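PDB 5XIL: putative prolyl-tRNA synthetase from Leishmania major, which probably charges tRNA(Pro) with L-proline at the expense of ATP, this chain carrying the catalytic core, the anticodon-binding domain and the C-terminal zinc-binding domain. Local coordinates for residues 296-301 with 338-343; 414-419 with 503-508; 241-246 with 257-262. All coordinates share one frame; numbering follows the deposited sequence.

Contact 1 (296-301 with 338-343)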
loop_
_atom_site.group_PDB
_atom_site.type_symbol
_atom_site.label_atom_id
_atom_site.label_comp_id
_atom_site.label_asym_id
_atom_site.label_seq_id
_atom_site.Cartn_x
_atom_site.Cartn_y
_atom_site.Cartn_z
ATOM N N ILE A 296 -29.258 -6.352 10.071
ATOM C CA ILE A 296 -30.023 -5.515 10.931
ATOM C C ILE A 296 -31.183 -6.344 11.499
ATOM O O ILE A 296 -31.947 -6.894 10.715
ATOM C CB ILE A 296 -30.601 -4.358 10.140
ATOM C CG1 ILE A 296 -29.458 -3.590 9.431
ATOM C CG2 ILE A 296 -31.450 -3.476 11.036
ATOM C CD1 ILE A 296 -29.911 -2.498 8.494
ATOM N N PRO A 297 -31.300 -6.412 12.848
ATOM C CA PRO A 297 -32.404 -7.136 13.459
ATOM C C PRO A 297 -33.736 -6.375 13.254
ATOM O O PRO A 297 -33.799 -5.114 13.230
ATOM C CB PRO A 297 -31.958 -7.274 14.936
ATOM C CG PRO A 297 -31.257 -5.973 15.167
ATOM C CD PRO A 297 -30.471 -5.756 13.878
ATOM N N VAL A 298 -34.793 -7.123 13.017
ATOM C CA VAL A 298 -36.120 -6.546 12.831
ATOM C C VAL A 298 -37.176 -7.394 13.593
ATOM O O VAL A 298 -36.878 -8.477 14.083
ATOM C CB VAL A 298 -36.548 -6.499 11.366
ATOM C CG1 VAL A 298 -35.566 -5.672 10.507
ATOM C CG2 VAL A 298 -36.666 -7.922 10.811
ATOM N N GLY A 299 -38.388 -6.852 13.690
ATOM C CA GLY A 299 -39.547 -7.536 14.290
ATOM C C GLY A 299 -39.490 -7.599 15.792
ATOM O O GLY A 299 -40.102 -8.475 16.371
ATOM N N ILE A 300 -38.750 -6.691 16.425
ATOM C CA ILE A 300 -38.676 -6.659 17.888
ATOM C C ILE A 300 -39.650 -5.624 18.442
ATOM O O ILE A 300 -39.543 -4.456 18.099
ATOM C CB ILE A 300 -37.250 -6.302 18.339
ATOM C CG1 ILE A 300 -36.289 -7.415 17.913
ATOM C CG2 ILE A 300 -37.203 -6.053 19.837
ATOM C CD1 ILE A 300 -34.827 -7.067 18.066
ATOM N N THR A 301 -40.570 -6.063 19.309
ATOM C CA THR A 301 -41.730 -5.254 19.765
ATOM C C THR A 301 -41.810 -5.100 21.301
ATOM O O THR A 301 -40.989 -5.675 22.016
ATOM C CB THR A 301 -43.053 -5.939 19.356
ATOM O OG1 THR A 301 -43.260 -7.090 20.200
ATOM C CG2 THR A 301 -43.044 -6.354 17.893
ATOM N N TYR A 338 -32.162 3.566 17.280
ATOM C CA TYR A 338 -32.752 3.954 16.015
ATOM C C TYR A 338 -33.676 2.838 15.593
ATOM O O TYR A 338 -33.384 1.638 15.847
ATOM C CB TYR A 338 -31.692 4.088 14.926
ATOM C CG TYR A 338 -30.656 5.143 15.154
ATOM C CD1 TYR A 338 -30.997 6.500 15.110
ATOM C CD2 TYR A 338 -29.307 4.799 15.365
ATOM C CE1 TYR A 338 -30.036 7.486 15.316
ATOM C CE2 TYR A 338 -28.333 5.774 15.542
ATOM C CZ TYR A 338 -28.702 7.113 15.518
ATOM O OH TYR A 338 -27.742 8.078 15.709
ATOM N N SER A 339 -34.772 3.222 14.937
ATOM C CA SER A 339 -35.664 2.238 14.294
ATOM C C SER A 339 -34.837 1.392 13.284
ATOM O O SER A 339 -33.721 1.822 12.846
ATOM C CB SER A 339 -36.835 2.940 13.576
ATOM O OG SER A 339 -36.391 3.830 12.538
ATOM N N PRO A 340 -35.321 0.172 12.966
ATOM C CA PRO A 340 -34.695 -0.516 11.830
ATOM C C PRO A 340 -34.792 0.306 10.566
ATOM O O PRO A 340 -33.865 0.297 9.814
ATOM C CB PRO A 340 -35.482 -1.854 11.699
ATOM C CG PRO A 340 -36.018 -2.091 13.107
ATOM C CD PRO A 340 -36.213 -0.720 13.743
ATOM N N GLY A 341 -35.899 1.008 10.336
ATOM C CA GLY A 341 -36.022 1.847 9.156
ATOM C C GLY A 341 -34.925 2.898 9.025
ATOM O O GLY A 341 -34.388 3.121 7.943
ATOM N N TRP A 342 -34.627 3.586 10.110
ATOM C CA TRP A 342 -33.553 4.551 10.122
ATOM C C TRP A 342 -32.219 3.882 9.755
ATOM O O TRP A 342 -31.394 4.437 8.985
ATOM C CB TRP A 342 -33.399 5.153 11.511
ATOM C CG TRP A 342 -32.440 6.289 11.598
ATOM C CD1 TRP A 342 -32.773 7.642 11.613
ATOM C CD2 TRP A 342 -30.991 6.228 11.708
ATOM N NE1 TRP A 342 -31.616 8.400 11.687
ATOM C CE2 TRP A 342 -30.519 7.572 11.759
ATOM C CE3 TRP A 342 -30.047 5.176 11.727
ATOM C CZ2 TRP A 342 -29.143 7.886 11.838
ATOM C CZ3 TRP A 342 -28.690 5.487 11.816
ATOM C CH2 TRP A 342 -28.250 6.844 11.864
ATOM N N ARG A 343 -31.964 2.735 10.373
ATOM C CA ARG A 343 -30.747 1.979 10.050
ATOM C C ARG A 343 -30.782 1.547 8.565
ATOM O O ARG A 343 -29.753 1.624 7.892
ATOM C CB ARG A 343 -30.575 0.800 10.998
ATOM C CG ARG A 343 -30.149 1.208 12.394
ATOM C CD ARG A 343 -30.169 0.024 13.322
ATOM N NE ARG A 343 -31.461 -0.083 13.971
ATOM C CZ ARG A 343 -31.812 -1.055 14.819
ATOM N NH1 ARG A 343 -31.002 -2.081 15.084
ATOM N NH2 ARG A 343 -32.998 -0.970 15.410
#
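The backbone oxygen S339 O is gripped twice by one residue: R343 N reaches it at 3.2 Å in the first turn of helix 340-350, and R343 NE comes back to it at 3.2 Å. The place is a helix N-terminus in the anticodon-binding domain, where S339 is the N-cap and its OG accepts from W342 N at 3.0 Å. The NE bond is nearly straight (164° at the hydrogen) and runs close to the guanidinium plane, yet NE stands above the plane of the S339 carbonyl. A bend at chi3 (-91°) turns the arginine back toward the cap. R343 NH2 adds a weak bond to Y338 O and NH1 donates to D333 O, so the three nitrogens of the group all end on backbone oxygens, which fixes its rotation.

Segment 296-301 meets this turn mostly with carbon. I296 CG2 lies over one face of the guanidinium, while the P297 ring crosses the arginine at about a right angle, its CG 3.9 Å from R343 NH1. The other branch of I296 ends along the first helical turn, with CD1 4.2 Å from R343 CB. One step further, V298 meets P340 obliquely through CG1, which stands anti to its own carbonyl carbon (chi1 -59°). The contact thus seats the start of a helix on the end of an inner strand, next to the edge strand 330-332, of the five-stranded mixed sheet of this domain. F344, one residue on, touches I296 and V298 as well, and helix 306-325 meets P297 through L313 and C316. P340 CG completes the seat by sitting 3.8 Å from P297 O.

Contact 2 (414-419 with 503-508)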
loop_
_atom_site.group_PDB
_atom_site.type_symbol
_atom_site.label_atom_id
_atom_site.label_comp_id
_atom_site.label_asym_id
_atom_site.label_seq_id
_atom_site.Cartn_x
_atom_site.Cartn_y
_atom_site.Cartn_z
ATOM N N ARG A 414 -23.932 6.661 -26.596
ATOM C CA ARG A 414 -22.843 6.803 -27.548
ATOM C C ARG A 414 -23.629 6.905 -28.831
ATOM O O ARG A 414 -24.261 5.933 -29.247
ATOM C CB ARG A 414 -21.958 5.559 -27.555
ATOM C CG ARG A 414 -20.675 5.714 -28.355
ATOM C CD ARG A 414 -19.479 5.164 -27.595
ATOM N NE ARG A 414 -19.311 3.729 -27.805
ATOM C CZ ARG A 414 -19.109 2.849 -26.828
ATOM N NH1 ARG A 414 -19.051 3.257 -25.569
ATOM N NH2 ARG A 414 -18.966 1.562 -27.113
ATOM N N VAL A 415 -23.608 8.066 -29.472
ATOM C CA VAL A 415 -24.458 8.210 -30.646
ATOM C C VAL A 415 -23.642 8.458 -31.904
ATOM O O VAL A 415 -22.841 9.379 -31.939
ATOM C CB VAL A 415 -25.466 9.348 -30.423
ATOM C CG1 VAL A 415 -26.343 9.546 -31.628
ATOM C CG2 VAL A 415 -26.314 9.079 -29.140
ATOM N N ARG A 416 -23.780 7.622 -32.933
ATOM C CA ARG A 416 -22.999 7.810 -34.174
ATOM C C ARG A 416 -23.705 8.846 -35.096
ATOM O O ARG A 416 -24.778 8.554 -35.627
ATOM C CB ARG A 416 -22.727 6.457 -34.837
ATOM C CG ARG A 416 -21.328 6.349 -35.426
ATOM C CD ARG A 416 -20.833 4.907 -35.526
ATOM N NE ARG A 416 -21.281 4.126 -36.683
ATOM C CZ ARG A 416 -22.126 3.093 -36.597
ATOM N NH1 ARG A 416 -22.641 2.769 -35.397
ATOM N NH2 ARG A 416 -22.478 2.386 -37.689
ATOM N N VAL A 417 -23.042 10.015 -35.290
ATOM C CA VAL A 417 -23.524 11.213 -35.892
ATOM C C VAL A 417 -22.766 11.400 -37.212
ATOM O O VAL A 417 -21.544 11.431 -37.197
ATOM C CB VAL A 417 -23.341 12.436 -35.022
ATOM C CG1 VAL A 417 -23.647 13.766 -35.749
ATOM C CG2 VAL A 417 -24.207 12.351 -33.780
ATOM N N THR A 418 -23.460 11.503 -38.317
ATOM C CA THR A 418 -22.784 11.794 -39.598
ATOM C C THR A 418 -23.092 13.128 -40.225
ATOM O O THR A 418 -22.465 13.465 -41.231
ATOM C CB THR A 418 -23.179 10.777 -40.641
ATOM O OG1 THR A 418 -24.596 10.815 -40.794
ATOM C CG2 THR A 418 -22.810 9.405 -40.198
ATOM N N GLU A 419 -24.103 13.830 -39.731
ATOM C CA GLU A 419 -24.461 15.138 -40.191
ATOM C C GLU A 419 -24.215 16.230 -39.133
ATOM O O GLU A 419 -24.728 16.167 -38.012
ATOM C CB GLU A 419 -25.932 15.113 -40.643
ATOM C CG GLU A 419 -26.351 13.814 -41.369
ATOM C CD GLU A 419 -25.689 13.564 -42.726
ATOM O OE1 GLU A 419 -25.706 14.539 -43.512
ATOM O OE2 GLU A 419 -25.169 12.430 -43.018
ATOM N N THR A 503 -11.204 9.211 -42.242
ATOM C CA THR A 503 -10.367 8.038 -42.091
ATOM C C THR A 503 -10.606 7.232 -40.846
ATOM O O THR A 503 -10.109 6.113 -40.746
ATOM C CB THR A 503 -8.870 8.457 -42.097
ATOM O OG1 THR A 503 -8.613 9.372 -41.025
ATOM C CG2 THR A 503 -8.569 9.188 -43.435
ATOM N N THR A 504 -11.318 7.786 -39.867
ATOM C CA THR A 504 -11.589 6.981 -38.647
ATOM C C THR A 504 -12.888 7.522 -38.053
ATOM O O THR A 504 -13.336 8.590 -38.447
ATOM C CB THR A 504 -10.404 7.147 -37.683
ATOM O OG1 THR A 504 -10.543 6.287 -36.546
ATOM C CG2 THR A 504 -10.246 8.559 -37.234
ATOM N N TRP A 505 -13.445 6.823 -37.055
ATOM C CA TRP A 505 -14.458 7.423 -36.181
ATOM C C TRP A 505 -13.762 7.913 -34.957
ATOM O O TRP A 505 -12.836 7.279 -34.509
ATOM C CB TRP A 505 -15.498 6.379 -35.786
ATOM C CG TRP A 505 -16.308 5.865 -36.939
ATOM C CD1 TRP A 505 -15.990 4.852 -37.784
ATOM C CD2 TRP A 505 -17.598 6.321 -37.343
ATOM N NE1 TRP A 505 -17.006 4.637 -38.682
ATOM C CE2 TRP A 505 -18.001 5.520 -38.447
ATOM C CE3 TRP A 505 -18.433 7.322 -36.901
ATOM C CZ2 TRP A 505 -19.230 5.682 -39.089
ATOM C CZ3 TRP A 505 -19.622 7.518 -37.538
ATOM C CH2 TRP A 505 -20.027 6.680 -38.643
ATOM N N VAL A 506 -14.166 9.027 -34.398
ATOM C CA VAL A 506 -13.554 9.493 -33.141
ATOM C C VAL A 506 -14.716 9.821 -32.197
ATOM O O VAL A 506 -15.815 10.122 -32.646
ATOM C CB VAL A 506 -12.641 10.725 -33.376
ATOM C CG1 VAL A 506 -13.396 11.886 -33.904
ATOM C CG2 VAL A 506 -11.890 11.204 -32.108
ATOM N N LEU A 507 -14.478 9.643 -30.917
ATOM C CA LEU A 507 -15.430 9.964 -29.876
ATOM C C LEU A 507 -15.254 11.375 -29.401
ATOM O O LEU A 507 -14.148 11.731 -28.932
ATOM C CB LEU A 507 -15.220 8.944 -28.749
ATOM C CG LEU A 507 -16.123 9.035 -27.555
ATOM C CD1 LEU A 507 -17.524 8.630 -27.942
ATOM C CD2 LEU A 507 -15.543 8.109 -26.475
ATOM N N PHE A 508 -16.347 12.158 -29.525
ATOM C CA PHE A 508 -16.431 13.553 -29.107
ATOM C C PHE A 508 -17.418 13.671 -27.941
ATOM O O PHE A 508 -18.324 12.844 -27.800
ATOM C CB PHE A 508 -17.024 14.406 -30.147
ATOM C CG PHE A 508 -16.162 14.658 -31.364
ATOM C CD1 PHE A 508 -15.325 15.740 -31.398
ATOM C CD2 PHE A 508 -16.343 13.930 -32.474
ATOM C CE1 PHE A 508 -14.592 16.038 -32.575
ATOM C CE2 PHE A 508 -15.626 14.214 -33.640
ATOM C CZ PHE A 508 -14.762 15.242 -33.680
#
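R416 lays its aliphatic stem over one face of the W505 indole. Its CD sits 3.6 Å from the centroid of the six-membered ring, a CH-pi contact displaced toward the rim, and NE follows over the same face, 3.5 Å from W505 CZ2. A bend at chi3 (82°) then lifts the guanidinium, whose plane stands 80° from that of the indole. The cation-pi interaction is therefore not a flat stack: CZ is 5.0 Å from the centroid, 25° off the ring normal, and the group turns its edge to the ring. E486 serves both partners, its carboxylate forming a salt bridge with R416 NH2 and its backbone oxygen accepting from W505 NE1.

The two segments belong to strands 414-416 and 504-509 in the C-terminal part of the protein. Strand 432-437 runs between them, parallel to the first and antiparallel to the second, so the side chains meet across it; the CA atoms of R416 and W505 are 8.8 Å apart. At the W437 end, T503 and T504 both face that residue in a classic beta bulge, just before C438 of the zinc site.

Elsewhere the contact is apolar. R414 CD crosses L507 CD1 at 4.0 Å, and T418 CG2 approaches W505 CH2 obliquely at 4.2 Å. The T418 hydroxyl is turned to its neighbour, OG1 donating to the anti lone pair of E419 OE2 at 2.8 Å; E419 belongs to a second magnesium site, whose ion is not bound to this chain in the model.

With no hydrogen bond between the segments themselves, the indole probably supports the arginine's charge from its pi face, while E486 supplies the stronger, ionic partner and fixes the direction in which the guanidinium points.

Contact 3 (241-246 with 257-262)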
loop_
_atom_site.group_PDB
_atom_site.type_symbol
_atom_site.label_atom_id
_atom_site.label_comp_id
_atom_site.label_asym_id
_atom_site.label_seq_id
_atom_site.Cartn_x
_atom_site.Cartn_y
_atom_site.Cartn_z
ATOM N N PHE A 241 17.302 15.017 -21.247
ATOM C CA PHE A 241 17.966 14.703 -19.984
ATOM C C PHE A 241 19.238 13.908 -20.209
ATOM O O PHE A 241 19.855 13.448 -19.283
ATOM C CB PHE A 241 17.016 13.928 -19.053
ATOM C CG PHE A 241 15.985 14.802 -18.451
ATOM C CD1 PHE A 241 16.280 15.525 -17.309
ATOM C CD2 PHE A 241 14.746 14.969 -19.057
ATOM C CE1 PHE A 241 15.327 16.389 -16.738
ATOM C CE2 PHE A 241 13.797 15.835 -18.493
ATOM C CZ PHE A 241 14.084 16.533 -17.327
ATOM N N ASP A 242 19.645 13.810 -21.471
ATOM C CA ASP A 242 20.901 13.153 -21.786
ATOM C C ASP A 242 20.953 11.713 -21.227
ATOM O O ASP A 242 21.951 11.342 -20.583
ATOM C CB ASP A 242 22.055 14.029 -21.264
ATOM C CG ASP A 242 22.152 15.365 -22.024
ATOM O OD1 ASP A 242 22.140 15.334 -23.274
ATOM O OD2 ASP A 242 22.233 16.424 -21.381
ATOM N N ILE A 243 19.874 10.973 -21.450
ATOM C CA ILE A 243 19.764 9.551 -21.164
ATOM C C ILE A 243 20.198 8.861 -22.454
ATOM O O ILE A 243 19.648 9.108 -23.530
ATOM C CB ILE A 243 18.348 9.153 -20.784
ATOM C CG1 ILE A 243 17.860 10.014 -19.610
ATOM C CG2 ILE A 243 18.302 7.659 -20.346
ATOM C CD1 ILE A 243 16.337 9.940 -19.336
ATOM N N ARG A 244 21.257 8.057 -22.347
ATOM C CA ARG A 244 21.904 7.481 -23.505
ATOM C C ARG A 244 22.637 6.224 -23.106
ATOM O O ARG A 244 23.012 6.090 -21.975
ATOM C CB ARG A 244 22.922 8.488 -24.057
ATOM C CG ARG A 244 23.746 9.119 -22.906
ATOM C CD ARG A 244 24.836 10.069 -23.363
ATOM N NE ARG A 244 25.827 9.302 -24.124
ATOM C CZ ARG A 244 26.958 9.781 -24.630
ATOM N NH1 ARG A 244 27.292 11.054 -24.467
ATOM N NH2 ARG A 244 27.759 8.965 -25.291
ATOM N N PHE A 245 22.843 5.329 -24.061
ATOM C CA PHE A 245 23.731 4.218 -23.868
ATOM C C PHE A 245 24.349 3.824 -25.222
ATOM O O PHE A 245 23.774 4.047 -26.286
ATOM C CB PHE A 245 22.957 3.035 -23.241
ATOM C CG PHE A 245 21.855 2.509 -24.117
ATOM C CD1 PHE A 245 20.634 3.194 -24.224
ATOM C CD2 PHE A 245 22.022 1.335 -24.856
ATOM C CE1 PHE A 245 19.646 2.720 -25.066
ATOM C CE2 PHE A 245 21.025 0.862 -25.688
ATOM C CZ PHE A 245 19.840 1.580 -25.811
ATOM N N GLN A 246 25.519 3.202 -25.166
ATOM C CA GLN A 246 26.149 2.708 -26.408
ATOM C C GLN A 246 25.411 1.509 -26.935
ATOM O O GLN A 246 24.976 0.619 -26.162
ATOM C CB GLN A 246 27.629 2.321 -26.162
ATOM C CG GLN A 246 28.535 3.500 -25.793
ATOM C CD GLN A 246 28.392 4.642 -26.769
ATOM O OE1 GLN A 246 27.601 5.548 -26.546
ATOM N NE2 GLN A 246 29.113 4.572 -27.897
ATOM N N PRO A 257 17.054 5.662 -24.909
ATOM C CA PRO A 257 15.987 4.730 -24.558
ATOM C C PRO A 257 14.620 5.284 -24.932
ATOM O O PRO A 257 14.467 6.504 -24.997
ATOM C CB PRO A 257 16.030 4.672 -23.048
ATOM C CG PRO A 257 17.361 5.137 -22.667
ATOM C CD PRO A 257 17.818 6.083 -23.752
ATOM N N TRP A 258 13.659 4.359 -25.071
ATOM C CA TRP A 258 12.269 4.636 -25.275
ATOM C C TRP A 258 11.548 4.627 -23.927
ATOM O O TRP A 258 11.581 3.632 -23.189
ATOM C CB TRP A 258 11.730 3.601 -26.215
ATOM C CG TRP A 258 12.440 3.639 -27.559
ATOM C CD1 TRP A 258 13.668 3.048 -27.870
ATOM C CD2 TRP A 258 12.054 4.387 -28.724
ATOM N NE1 TRP A 258 14.023 3.397 -29.172
ATOM C CE2 TRP A 258 13.054 4.188 -29.714
ATOM C CE3 TRP A 258 10.925 5.133 -29.056
ATOM C CZ2 TRP A 258 12.958 4.740 -30.997
ATOM C CZ3 TRP A 258 10.846 5.700 -30.294
ATOM C CH2 TRP A 258 11.878 5.533 -31.242
ATOM N N GLN A 259 10.903 5.736 -23.598
ATOM C CA GLN A 259 10.288 5.914 -22.313
ATOM C C GLN A 259 8.749 5.984 -22.389
ATOM O O GLN A 259 8.138 6.327 -23.406
ATOM C CB GLN A 259 10.838 7.200 -21.663
ATOM C CG GLN A 259 12.247 7.028 -21.165
ATOM C CD GLN A 259 12.818 8.287 -20.610
ATOM O OE1 GLN A 259 13.561 9.020 -21.287
ATOM N NE2 GLN A 259 12.429 8.596 -19.401
ATOM N N ASN A 260 8.145 5.599 -21.288
ATOM C CA ASN A 260 6.724 5.777 -21.087
ATOM C C ASN A 260 6.459 6.230 -19.667
ATOM O O ASN A 260 7.339 6.201 -18.792
ATOM C CB ASN A 260 5.953 4.501 -21.432
ATOM C CG ASN A 260 6.262 3.306 -20.486
ATOM O OD1 ASN A 260 6.357 3.441 -19.276
ATOM N ND2 ASN A 260 6.394 2.135 -21.071
ATOM N N SER A 261 5.251 6.739 -19.470
ATOM C CA SER A 261 4.784 7.102 -18.176
ATOM C C SER A 261 3.274 6.903 -18.127
ATOM O O SER A 261 2.618 6.882 -19.131
ATOM C CB SER A 261 5.206 8.499 -17.718
ATOM O OG SER A 261 4.520 9.457 -18.422
ATOM N N TRP A 262 2.761 6.747 -16.923
ATOM C CA TRP A 262 1.395 6.316 -16.776
ATOM C C TRP A 262 0.945 6.590 -15.388
ATOM O O TRP A 262 1.741 6.443 -14.485
ATOM C CB TRP A 262 1.276 4.834 -17.176
ATOM C CG TRP A 262 2.487 3.948 -16.887
ATOM C CD1 TRP A 262 3.583 3.758 -17.708
ATOM C CD2 TRP A 262 2.740 3.142 -15.746
ATOM N NE1 TRP A 262 4.484 2.949 -17.134
ATOM C CE2 TRP A 262 3.992 2.501 -15.961
ATOM C CE3 TRP A 262 1.996 2.797 -14.607
ATOM C CZ2 TRP A 262 4.535 1.585 -15.067
ATOM C CZ3 TRP A 262 2.550 1.917 -13.712
ATOM C CH2 TRP A 262 3.809 1.311 -13.955
#
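I243 has two branches with two different jobs. With chi1 at -55°, CG2 is anti to the backbone N and lies against P257, 3.6 Å from its CG, the two side chains crossing at about a right angle. The other branch stays extended (chi2 167°) and carries CD1 to the amide of Q259, 3.5 Å from OE1. Q259 answers with a chain straight beyond CG, so the pair meets tip to tip.

F245 takes the crowded rotamer, CG between the backbone N and the carbonyl carbon (chi1 63°), which brings its ring back along P257. The edge faces the proline: CE1 lies 3.9 Å from P257 N and 4.0 Å from P257 CD, with that nitrogen in the ring plane. P257 CD also rests 3.5 Å from I243 O.

All this sits in the class II catalytic core domain. Helix 236-241 ends in a Schellman motif with D242 at positive phi, and the chain then turns into the hairpin of strands 245-247 and 253-265. Y119 and A120 touch I243, and H126 and L129 touch F245.

The segments share no hydrogen bond. Their fit comes from a rigid proline held between aliphatic and aromatic carbon, and the I243 methyl offers the Q259 amide only a nonpolar neighbour.

Contacts 1 and 3 are buried and contact 2 is only partly so, with R416 exposed. Each belongs to a different domain: contact 3 to the catalytic core, contact 1 to the anticodon-binding domain, contact 2 to the C-terminal region near the metal sites. Contacts 1 and 3 lie on opposite sides of the chain's centre, about 62 Å apart between centres; contacts 2 and 3 come within about 19 Å at their nearest atoms. No segment pair is hydrogen-bonded directly. Both 1 and 2 use an arginine, but contact 1 satisfies it with backbone oxygens, contact 2 with an indole and a glutamate, whereas contact 3 is almost wholly apolar.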